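Local coordinates for protein carboxynorspermidine decarboxylase (Campylobacter jejuni subsp. jejuni 81116, PDB 3N29) that probably catalyses the pyridoxal-5'-phosphate-dependent decarboxylation of carboxynorspermidine to norspermidine, at residues 306-311 and 376-381; 45-50 and 381-386; 238-243 and 274-279. All blocks are in the same frame, centred on the assembly; numbering follows the deposited sequence.

Contact 1: 306-311 and 376-381. With NSD (N-(3-aminopropyl)propane-1,3-diamine), chain D; PLP (pyridoxal-5'-phosphate), chain C; GOL (glycerol), chain E.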
loop_
_atom_site.group_PDB
_atom_site.type_symbol
_atom_site.label_atom_id
_atom_site.label_comp_id
_atom_site.label_asym_id
_atom_site.label_seq_id
_atom_site.Cartn_x
_atom_site.Cartn_y
_atom_site.Cartn_z
ATOM N N MET A 306 -7.643 -3.356 1.062
ATOM C CA MET A 306 -7.972 -3.753 -0.286
ATOM C C MET A 306 -7.330 -2.711 -1.209
ATOM O O MET A 306 -8.045 -2.058 -1.969
ATOM C CB MET A 306 -9.518 -3.851 -0.530
ATOM C CG MET A 306 -10.302 -4.972 0.334
ATOM S SD MET A 306 -12.115 -4.927 0.135
ATOM C CE MET A 306 -12.590 -3.701 1.332
ATOM N N PRO A 307 -6.043 -2.490 -1.109
ATOM C CA PRO A 307 -5.369 -1.405 -1.811
ATOM C C PRO A 307 -5.638 -1.343 -3.312
ATOM O O PRO A 307 -5.736 -0.285 -3.824
ATOM C CB PRO A 307 -3.906 -1.666 -1.534
ATOM C CG PRO A 307 -3.834 -2.923 -0.902
ATOM C CD PRO A 307 -5.096 -3.368 -0.436
ATOM N N ASP A 308 -5.748 -2.465 -3.975
ATOM C CA ASP A 308 -6.018 -2.452 -5.387
ATOM C C ASP A 308 -7.361 -1.820 -5.758
ATOM O O ASP A 308 -7.487 -1.325 -6.822
ATOM C CB ASP A 308 -5.839 -3.807 -6.045
ATOM C CG ASP A 308 -4.376 -4.236 -6.143
ATOM O OD1 ASP A 308 -3.457 -3.433 -5.976
ATOM O OD2 ASP A 308 -4.156 -5.389 -6.370
ATOM N N THR A 309 -8.322 -1.797 -4.847
ATOM C CA THR A 309 -9.562 -1.134 -5.119
ATOM C C THR A 309 -9.329 0.371 -5.376
ATOM O O THR A 309 -10.026 0.949 -6.150
ATOM C CB THR A 309 -10.614 -1.363 -4.029
ATOM O OG1 THR A 309 -10.183 -0.842 -2.791
ATOM C CG2 THR A 309 -10.912 -2.845 -3.906
ATOM N N ILE A 310 -8.355 0.944 -4.673
ATOM C CA ILE A 310 -7.999 2.375 -4.804
ATOM C C ILE A 310 -7.038 2.565 -5.971
ATOM O O ILE A 310 -7.219 3.504 -6.765
ATOM C CB ILE A 310 -7.284 2.897 -3.533
ATOM C CG1 ILE A 310 -8.232 2.696 -2.342
ATOM C CG2 ILE A 310 -6.899 4.423 -3.710
ATOM C CD1 ILE A 310 -9.540 3.370 -2.528
ATOM N N ILE A 311 -6.050 1.671 -6.098
ATOM C CA ILE A 311 -4.992 1.819 -7.109
ATOM C C ILE A 311 -5.481 1.648 -8.535
ATOM O O ILE A 311 -5.153 2.466 -9.410
ATOM C CB ILE A 311 -3.784 0.890 -6.788
ATOM C CG1 ILE A 311 -3.108 1.388 -5.480
ATOM C CG2 ILE A 311 -2.704 0.803 -7.945
ATOM C CD1 ILE A 311 -2.146 0.351 -4.853
ATOM N N ILE A 376 -8.445 -12.642 -1.442
ATOM C CA ILE A 376 -7.240 -13.311 -0.994
ATOM C C ILE A 376 -6.046 -13.030 -1.897
ATOM O O ILE A 376 -4.932 -13.073 -1.415
ATOM C CB ILE A 376 -7.407 -14.875 -0.776
ATOM C CG1 ILE A 376 -8.651 -15.146 0.051
ATOM C CG2 ILE A 376 -6.151 -15.417 -0.089
ATOM C CD1 ILE A 376 -8.625 -14.630 1.525
ATOM N N HIS A 377 -6.261 -12.738 -3.188
ATOM C CA HIS A 377 -5.118 -12.519 -4.140
ATOM C C HIS A 377 -4.906 -11.022 -4.316
ATOM O O HIS A 377 -5.885 -10.274 -4.265
ATOM C CB HIS A 377 -5.406 -13.217 -5.470
ATOM C CG HIS A 377 -6.579 -12.657 -6.232
ATOM N ND1 HIS A 377 -7.863 -13.127 -6.106
ATOM C CD2 HIS A 377 -6.632 -11.680 -7.176
ATOM C CE1 HIS A 377 -8.661 -12.462 -6.932
ATOM N NE2 HIS A 377 -7.937 -11.546 -7.555
ATOM N N TYR A 378 -3.643 -10.566 -4.332
ATOM C CA TYR A 378 -3.271 -9.129 -4.523
ATOM C C TYR A 378 -3.934 -8.265 -3.467
ATOM O O TYR A 378 -4.395 -7.140 -3.740
ATOM C CB TYR A 378 -3.604 -8.661 -5.973
ATOM C CG TYR A 378 -2.700 -9.346 -6.982
ATOM C CD1 TYR A 378 -1.404 -8.859 -7.225
ATOM C CD2 TYR A 378 -3.098 -10.470 -7.669
ATOM C CE1 TYR A 378 -0.585 -9.414 -8.091
ATOM C CE2 TYR A 378 -2.240 -11.111 -8.554
ATOM C CZ TYR A 378 -0.970 -10.572 -8.755
ATOM O OH TYR A 378 -0.143 -11.144 -9.636
ATOM N N THR A 379 -4.019 -8.810 -2.242
ATOM C CA THR A 379 -4.568 -8.056 -1.131
ATOM C C THR A 379 -3.576 -8.097 0.033
ATOM O O THR A 379 -2.818 -7.155 0.302
ATOM C CB THR A 379 -5.932 -8.641 -0.628
ATOM O OG1 THR A 379 -5.841 -10.107 -0.550
ATOM C CG2 THR A 379 -7.062 -8.193 -1.580
ATOM N N ILE A 380 -3.608 -9.221 0.726
ATOM C CA ILE A 380 -2.728 -9.488 1.877
ATOM C C ILE A 380 -1.281 -9.140 1.565
ATOM O O ILE A 380 -0.614 -8.438 2.348
ATOM C CB ILE A 380 -2.838 -10.954 2.324
ATOM C CG1 ILE A 380 -4.293 -11.287 2.710
ATOM C CG2 ILE A 380 -1.907 -11.241 3.508
ATOM C CD1 ILE A 380 -4.593 -12.797 2.649
ATOM N N VAL A 381 -0.810 -9.606 0.409
ATOM C CA VAL A 381 0.584 -9.398 -0.017
ATOM C C VAL A 381 0.964 -7.934 -0.155
ATOM O O VAL A 381 2.167 -7.646 -0.257
ATOM C CB VAL A 381 0.862 -10.106 -1.384
ATOM C CG1 VAL A 381 0.730 -11.679 -1.202
ATOM C CG2 VAL A 381 -0.081 -9.598 -2.519
HETATM C C1 NSD D . -2.160 -9.723 -11.609
HETATM N N1 NSD D . -3.238 -10.465 -12.196
HETATM C C2 NSD D . -1.660 -8.625 -12.486
HETATM N N2 NSD D . -0.062 -7.404 -11.196
HETATM C C3 NSD D . -0.273 -8.199 -12.162
HETATM N N3 NSD D . -1.919 -5.872 -7.535
HETATM C C4 NSD D . -0.936 -6.884 -10.442
HETATM C C5 NSD D . -0.402 -5.990 -9.357
HETATM C C6 NSD D . -1.501 -5.184 -8.713
HETATM N N1 PLP C . 5.329 -14.395 -13.487
HETATM C C2 PLP C . 5.833 -13.124 -13.474
HETATM C C2A PLP C . 7.228 -12.862 -13.982
HETATM C C3 PLP C . 5.023 -12.082 -12.926
HETATM O O3 PLP C . 5.519 -10.777 -12.886
HETATM C C4 PLP C . 3.736 -12.357 -12.427
HETATM C C4A PLP C . 2.910 -11.237 -11.809
HETATM C C5 PLP C . 3.227 -13.663 -12.506
HETATM C C6 PLP C . 4.064 -14.663 -13.046
HETATM C C5A PLP C . 1.848 -14.017 -11.999
HETATM O O4P PLP C . 0.856 -13.210 -12.582
HETATM P P PLP C . -0.678 -13.431 -12.299
HETATM O O1P PLP C . -0.848 -13.396 -10.792
HETATM O O2P PLP C . -1.060 -14.828 -12.844
HETATM O O3P PLP C . -1.430 -12.425 -13.047
HETATM C C1 GOL E . -7.262 -7.548 -7.212
HETATM O O1 GOL E . -6.145 -6.747 -7.468
HETATM C C2 GOL E . -7.059 -8.164 -5.857
HETATM O O2 GOL E . -6.520 -6.948 -5.187
HETATM C C3 GOL E . -8.282 -8.379 -5.018
HETATM O O3 GOL E . -8.572 -9.718 -4.980
HETATM O O HOH W 1 -6.123 -5.126 -3.000
#
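Asp308 aims its carboxylate at the root of Tyr378, where OD2 lies 3.3 Å from Tyr378 CB. The same oxygen comes within 3.2 Å of Tyr378 O, but both are acceptors, so no direct bond joins them; a water and a glycerol bridge the gap. The terminal amine of norspermidine, N3, gives a 2.6 Å hydrogen bond to Asp308 OD2 and none to Tyr378 O. The water spans the backbones, accepting from Asp308 N (2.9 Å) and donating to Tyr378 O, while the glycerol, probably from the crystallisation liquor, reaches Asp308 OD2 through O1 and Tyr378 O through O2.

This is the polyamine end of the active site in a beta/alpha-barrel-fold decarboxylase, with Asp308 on the short helix 307-311 and Tyr378 in the loop after strand 369-372. Tyr378 CG sits anti to the carbonyl carbon (chi1 -68°), which carries the ring away from the helix and along the ligand. At its near end Tyr378 CD1 is 3.0 Å from norspermidine N3, which approaches obliquely; at the far end Tyr378 OH is 3.2 Å from norspermidine C1. The hydroxyl also donates to the cofactor phosphate, with Tyr378 OH 2.6 Å from O1P, near the ring plane. Asp308 OD1 forms a salt bridge with Lys382, leaving OD2 to the amine and the glycerol.

Contact 2: 45-50 and 381-386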
loop_
_atom_site.group_PDB
_atom_site.type_symbol
_atom_site.label_atom_id
_atom_site.label_comp_id
_atom_site.label_asym_id
_atom_site.label_seq_id
_atom_site.Cartn_x
_atom_site.Cartn_y
_atom_site.Cartn_z
ATOM N N PRO A 45 -11.423 -7.233 11.601
ATOM C CA PRO A 45 -11.595 -7.884 10.320
ATOM C C PRO A 45 -10.733 -9.102 10.134
ATOM O O PRO A 45 -9.758 -9.335 10.933
ATOM C CB PRO A 45 -11.174 -6.792 9.319
ATOM C CG PRO A 45 -10.124 -6.014 10.101
ATOM C CD PRO A 45 -10.578 -6.044 11.519
ATOM N N ALA A 46 -11.062 -9.901 9.116
ATOM C CA ALA A 46 -10.278 -11.113 8.884
ATOM C C ALA A 46 -10.327 -11.479 7.396
ATOM O O ALA A 46 -11.377 -11.464 6.796
ATOM C CB ALA A 46 -10.829 -12.355 9.797
ATOM N N TYR A 47 -9.224 -11.904 6.804
ATOM C CA TYR A 47 -9.284 -12.522 5.500
ATOM C C TYR A 47 -9.485 -14.043 5.758
ATOM O O TYR A 47 -8.697 -14.616 6.527
ATOM C CB TYR A 47 -7.979 -12.381 4.722
ATOM C CG TYR A 47 -7.481 -10.955 4.412
ATOM C CD1 TYR A 47 -7.893 -10.301 3.292
ATOM C CD2 TYR A 47 -6.624 -10.285 5.284
ATOM C CE1 TYR A 47 -7.446 -9.031 3.007
ATOM C CE2 TYR A 47 -6.161 -9.019 4.987
ATOM C CZ TYR A 47 -6.619 -8.367 3.873
ATOM O OH TYR A 47 -6.101 -7.092 3.536
ATOM N N ILE A 48 -10.456 -14.658 5.113
ATOM C CA ILE A 48 -10.759 -16.060 5.336
ATOM C C ILE A 48 -10.656 -16.863 4.046
ATOM O O ILE A 48 -11.413 -16.681 3.089
ATOM C CB ILE A 48 -12.119 -16.224 6.021
ATOM C CG1 ILE A 48 -12.209 -15.359 7.270
ATOM C CG2 ILE A 48 -12.328 -17.751 6.377
ATOM C CD1 ILE A 48 -13.568 -15.496 7.998
ATOM N N LEU A 49 -9.612 -17.629 3.952
ATOM C CA LEU A 49 -9.418 -18.520 2.784
ATOM C C LEU A 49 -10.176 -19.807 2.990
ATOM O O LEU A 49 -10.158 -20.349 4.106
ATOM C CB LEU A 49 -7.963 -18.796 2.604
ATOM C CG LEU A 49 -7.524 -19.869 1.582
ATOM C CD1 LEU A 49 -7.652 -19.338 0.249
ATOM C CD2 LEU A 49 -6.070 -20.118 1.759
ATOM N N GLU A 50 -10.812 -20.298 1.930
ATOM C CA GLU A 50 -11.644 -21.487 2.010
ATOM C C GLU A 50 -10.894 -22.622 1.343
ATOM O O GLU A 50 -10.610 -22.559 0.168
ATOM C CB GLU A 50 -13.010 -21.239 1.423
ATOM C CG GLU A 50 -13.786 -20.157 2.170
ATOM C CD GLU A 50 -15.053 -19.724 1.450
ATOM O OE1 GLU A 50 -15.896 -20.600 1.117
ATOM O OE2 GLU A 50 -15.212 -18.517 1.202
ATOM N N VAL A 381 -0.810 -9.606 0.409
ATOM C CA VAL A 381 0.584 -9.398 -0.017
ATOM C C VAL A 381 0.964 -7.934 -0.155
ATOM O O VAL A 381 2.167 -7.646 -0.257
ATOM C CB VAL A 381 0.862 -10.106 -1.384
ATOM C CG1 VAL A 381 0.730 -11.679 -1.202
ATOM C CG2 VAL A 381 -0.081 -9.598 -2.519
ATOM N N LYS A 382 0.001 -7.033 -0.178
ATOM C CA LYS A 382 0.330 -5.651 -0.386
ATOM C C LYS A 382 -0.425 -4.733 0.534
ATOM O O LYS A 382 -0.625 -3.529 0.225
ATOM C CB LYS A 382 0.145 -5.242 -1.842
ATOM C CG LYS A 382 -1.271 -5.285 -2.352
ATOM C CD LYS A 382 -1.204 -5.381 -3.953
ATOM C CE LYS A 382 -0.316 -4.372 -4.720
ATOM N NZ LYS A 382 -0.883 -2.984 -4.847
ATOM N N ASN A 383 -0.863 -5.268 1.660
ATOM C CA ASN A 383 -1.579 -4.460 2.631
ATOM C C ASN A 383 -0.671 -3.705 3.600
ATOM O O ASN A 383 0.578 -3.867 3.601
ATOM C CB ASN A 383 -2.720 -5.194 3.291
ATOM C CG ASN A 383 -2.289 -6.252 4.333
ATOM O OD1 ASN A 383 -1.133 -6.333 4.706
ATOM N ND2 ASN A 383 -3.279 -7.074 4.790
ATOM N N THR A 384 -1.285 -2.832 4.387
ATOM C CA THR A 384 -0.500 -1.900 5.186
ATOM C C THR A 384 -1.122 -1.671 6.560
ATOM O O THR A 384 -2.267 -2.019 6.757
ATOM C CB THR A 384 -0.368 -0.474 4.439
ATOM O OG1 THR A 384 -1.544 0.308 4.617
ATOM C CG2 THR A 384 -0.173 -0.673 2.807
ATOM N N THR A 385 -0.325 -1.067 7.458
ATOM C CA THR A 385 -0.716 -0.583 8.751
ATOM C C THR A 385 -0.792 0.935 8.766
ATOM O O THR A 385 -0.587 1.547 9.798
ATOM C CB THR A 385 0.270 -1.115 9.843
ATOM O OG1 THR A 385 1.626 -0.745 9.536
ATOM C CG2 THR A 385 0.157 -2.644 9.960
ATOM N N PHE A 386 -1.220 1.511 7.640
ATOM C CA PHE A 386 -1.388 2.936 7.534
ATOM C C PHE A 386 -2.389 3.355 8.599
ATOM O O PHE A 386 -3.426 2.685 8.807
ATOM C CB PHE A 386 -1.884 3.296 6.144
ATOM C CG PHE A 386 -2.130 4.778 5.931
ATOM C CD1 PHE A 386 -1.170 5.720 6.289
ATOM C CD2 PHE A 386 -3.294 5.228 5.373
ATOM C CE1 PHE A 386 -1.372 7.057 6.090
ATOM C CE2 PHE A 386 -3.513 6.584 5.177
ATOM C CZ PHE A 386 -2.550 7.490 5.510
#
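Tyr47 and Asn383 reach out from opposite directions and join strand 46-50, a member of the mixed sheet flanked by strands 279-290 and 393-397, to the loop that follows strand 369-372. The direct link is one side-chain hydrogen bond. Asn383 ND2 donates to Tyr47 OH over 3.1 Å, nearly straight at 169°, and the oxygen lies almost within the amide plane. Asn383 CG stands between its own backbone N and carbonyl carbon (chi1 74°), which directs the amide toward the strand. The Tyr47 hydroxyl is also hydrogen-bonded to His305 O and so ties a third part of the chain to this buried spot.

Van der Waals contact adds little more: the amide is turned 40° from the ring, and ND2 approaches Tyr47 CE2 obliquely at 3.5 Å.

Polar bonds beyond the pair bring in the dimer. Asn383 OD1 is hydrogen-bonded to Arg417 of the second subunit, so this one amide ties strand 46-50 to the subunit interface. Next to it, Lys382 forms salt bridges with Asp308 and with Glu303 of the second subunit, and a cation-pi pair with Phe386 of that subunit. Farther along the loop an ST turn forms, in which Phe386 N donates to Thr384 OG1 at 3.3 Å.

Contact 3: 238-243 and 274-279. With PLP (pyridoxal-5'-phosphate), chain C.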
loop_
_atom_site.group_PDB
_atom_site.type_symbol
_atom_site.label_atom_id
_atom_site.label_comp_id
_atom_site.label_asym_id
_atom_site.label_seq_id
_atom_site.Cartn_x
_atom_site.Cartn_y
_atom_site.Cartn_z
ATOM N N GLY A 238 -0.621 -14.664 -15.626
ATOM C CA GLY A 238 -1.703 -13.959 -16.260
ATOM C C GLY A 238 -2.786 -14.762 -16.934
ATOM O O GLY A 238 -3.666 -14.189 -17.558
ATOM N N HIS A 239 -2.687 -16.080 -16.831
ATOM C CA HIS A 239 -3.629 -17.037 -17.446
ATOM C C HIS A 239 -4.723 -17.204 -16.397
ATOM O O HIS A 239 -4.471 -17.703 -15.303
ATOM C CB HIS A 239 -2.924 -18.376 -17.712
ATOM C CG HIS A 239 -1.547 -18.203 -18.292
ATOM N ND1 HIS A 239 -1.344 -17.622 -19.510
ATOM C CD2 HIS A 239 -0.312 -18.380 -17.757
ATOM C CE1 HIS A 239 -0.045 -17.488 -19.739
ATOM N NE2 HIS A 239 0.607 -17.956 -18.693
ATOM N N HIS A 240 -5.931 -16.807 -16.740
ATOM C CA HIS A 240 -7.039 -16.753 -15.779
ATOM C C HIS A 240 -7.708 -18.128 -15.843
ATOM O O HIS A 240 -8.913 -18.246 -16.106
ATOM C CB HIS A 240 -8.029 -15.681 -16.290
ATOM C CG HIS A 240 -8.696 -14.885 -15.222
ATOM N ND1 HIS A 240 -8.504 -15.111 -13.881
ATOM C CD2 HIS A 240 -9.502 -13.791 -15.303
ATOM C CE1 HIS A 240 -9.189 -14.230 -13.180
ATOM N NE2 HIS A 240 -9.799 -13.410 -14.012
ATOM N N ILE A 241 -6.920 -19.145 -15.586
ATOM C CA ILE A 241 -7.288 -20.533 -15.814
ATOM C C ILE A 241 -8.492 -20.982 -15.012
ATOM O O ILE A 241 -9.284 -21.853 -15.457
ATOM C CB ILE A 241 -6.070 -21.442 -15.505
ATOM C CG1 ILE A 241 -4.950 -21.179 -16.517
ATOM C CG2 ILE A 241 -6.465 -22.975 -15.599
ATOM C CD1 ILE A 241 -3.599 -21.768 -16.147
ATOM N N THR A 242 -8.643 -20.423 -13.825
ATOM C CA THR A 242 -9.671 -20.877 -12.922
ATOM C C THR A 242 -10.925 -19.971 -12.952
ATOM O O THR A 242 -11.885 -20.222 -12.238
ATOM C CB THR A 242 -9.151 -20.938 -11.485
ATOM O OG1 THR A 242 -8.656 -19.642 -11.104
ATOM C CG2 THR A 242 -8.063 -21.975 -11.375
ATOM N N LYS A 243 -10.947 -18.992 -13.824
ATOM C CA LYS A 243 -12.148 -18.190 -14.011
ATOM C C LYS A 243 -13.131 -18.957 -14.877
ATOM O O LYS A 243 -12.758 -19.667 -15.842
ATOM C CB LYS A 243 -11.838 -16.864 -14.677
ATOM C CG LYS A 243 -13.075 -15.946 -14.886
ATOM C CD LYS A 243 -12.691 -14.489 -14.986
ATOM C CE LYS A 243 -13.794 -13.603 -15.679
ATOM N NZ LYS A 243 -15.146 -13.887 -15.113
ATOM N N VAL A 274 -4.463 -19.213 -8.863
ATOM C CA VAL A 274 -4.464 -20.020 -7.667
ATOM C C VAL A 274 -5.425 -19.495 -6.605
ATOM O O VAL A 274 -6.144 -20.236 -6.041
ATOM C CB VAL A 274 -3.059 -20.161 -7.095
ATOM C CG1 VAL A 274 -3.068 -20.929 -5.862
ATOM C CG2 VAL A 274 -2.145 -20.810 -8.091
ATOM N N GLY A 275 -5.422 -18.186 -6.398
ATOM C CA GLY A 275 -6.215 -17.540 -5.380
ATOM C C GLY A 275 -7.598 -17.071 -5.763
ATOM O O GLY A 275 -8.317 -16.613 -4.945
ATOM N N TRP A 276 -7.958 -17.237 -7.015
ATOM C CA TRP A 276 -9.157 -16.687 -7.572
ATOM C C TRP A 276 -10.394 -17.252 -6.899
ATOM O O TRP A 276 -10.646 -18.422 -6.952
ATOM C CB TRP A 276 -9.208 -16.958 -9.099
ATOM C CG TRP A 276 -10.443 -16.507 -9.760
ATOM C CD1 TRP A 276 -11.490 -17.268 -10.120
ATOM C CD2 TRP A 276 -10.786 -15.182 -10.110
ATOM N NE1 TRP A 276 -12.462 -16.517 -10.660
ATOM C CE2 TRP A 276 -12.048 -15.221 -10.676
ATOM C CE3 TRP A 276 -10.149 -13.954 -9.984
ATOM C CZ2 TRP A 276 -12.684 -14.087 -11.118
ATOM C CZ3 TRP A 276 -10.774 -12.844 -10.429
ATOM C CH2 TRP A 276 -12.026 -12.914 -10.994
ATOM N N GLN A 277 -11.164 -16.356 -6.313
ATOM C CA GLN A 277 -12.386 -16.689 -5.633
ATOM C C GLN A 277 -12.193 -17.782 -4.563
ATOM O O GLN A 277 -13.008 -18.629 -4.414
ATOM C CB GLN A 277 -13.498 -17.026 -6.619
ATOM C CG GLN A 277 -13.789 -15.899 -7.525
ATOM C CD GLN A 277 -14.955 -16.076 -8.438
ATOM O OE1 GLN A 277 -15.430 -17.153 -8.659
ATOM N NE2 GLN A 277 -15.396 -14.989 -8.998
ATOM N N THR A 278 -11.089 -17.739 -3.860
ATOM C CA THR A 278 -10.860 -18.634 -2.746
ATOM C C THR A 278 -11.263 -18.092 -1.377
ATOM O O THR A 278 -11.244 -18.792 -0.443
ATOM C CB THR A 278 -9.396 -19.099 -2.678
ATOM O OG1 THR A 278 -8.537 -18.000 -2.449
ATOM C CG2 THR A 278 -9.009 -19.761 -3.935
ATOM N N GLY A 279 -11.546 -16.814 -1.257
ATOM C CA GLY A 279 -11.829 -16.260 0.048
ATOM C C GLY A 279 -12.292 -14.826 0.098
ATOM O O GLY A 279 -12.217 -14.143 -0.867
HETATM N N1 PLP C . 5.329 -14.395 -13.487
HETATM C C2 PLP C . 5.833 -13.124 -13.474
HETATM C C2A PLP C . 7.228 -12.862 -13.982
HETATM C C3 PLP C . 5.023 -12.082 -12.926
HETATM O O3 PLP C . 5.519 -10.777 -12.886
HETATM C C4 PLP C . 3.736 -12.357 -12.427
HETATM C C4A PLP C . 2.910 -11.237 -11.809
HETATM C C5 PLP C . 3.227 -13.663 -12.506
HETATM C C6 PLP C . 4.064 -14.663 -13.046
HETATM C C5A PLP C . 1.848 -14.017 -11.999
HETATM O O4P PLP C . 0.856 -13.210 -12.582
HETATM P P PLP C . -0.678 -13.431 -12.299
HETATM O O1P PLP C . -0.848 -13.396 -10.792
HETATM O O2P PLP C . -1.060 -14.828 -12.844
HETATM O O3P PLP C . -1.430 -12.425 -13.047
#
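The glycine-containing loop after the seventh strand of the beta/alpha barrel, 232-234, grips the cofactor phosphate at one end and meets the turn that follows helix 272-275 at the other, where His240 drives its edge into the face of Trp276. This T-shaped stack has the His240 ring and the six-membered ring of Trp276 with centroids 4.4 Å apart and planes at 75°. The imidazole points in with CE1, which comes within 3.3 Å of Trp276 CE3 and is displaced from the middle of the indole toward its rim. Trp276 CG is anti to the backbone N (chi1 176°), an orientation that extends the indole toward the loop.

Lys243 packs against both rings. Its CB lies over the centre of one His240 face and also borders the Trp276 face that receives the imidazole, while its CD touches Trp276 CZ2 at 3.9 Å. Gln277 CG lies 3.5 Å above the plane on the opposite face of the indole, toward its rim, so the ring is held from both sides. Thr242 meets the base of the indole, with OG1 3.4 Å from Trp276 CB, although its hydrogen bond goes to Ala273 O.

Two turns shape the loop, an inverse gamma turn centred on His240 and a type I turn from His240 to Lys243. At the loop's start, Gly238 N donates to O2P of pyridoxal-5'-phosphate over 2.8 Å at 165°; Gly271 N and Glu272 N, just ahead of the partner segment, are also hydrogen-bonded to the cofactor. Beyond Trp276 a type II turn runs from Gly275 to Thr278, closed by the backbone N of Thr278. From the same face of the carbonyl plane, Thr278 OG1 also donates to Gly275 O at 2.9 Å.

From the N terminus, strand 46-50 comes first, and its partner 381-386 lies near the end of the chain, so contact 2 closes a loop of over three hundred residues that encloses the other two contacts. Within it, contact 3 closes a short loop that starts just after the seventh barrel strand and runs through helix 248-262 and the eighth strand to helix 272-275; contact 1 then closes a separate one through strands of the mixed sheet. These follow in series without crossing. Contacts 1 and 2 share Val381, and contacts 1 and 3 both reach pyridoxal-5'-phosphate. Together they join barrel loops, mixed sheet and active site, contacts 1 and 2 also facing the second subunit.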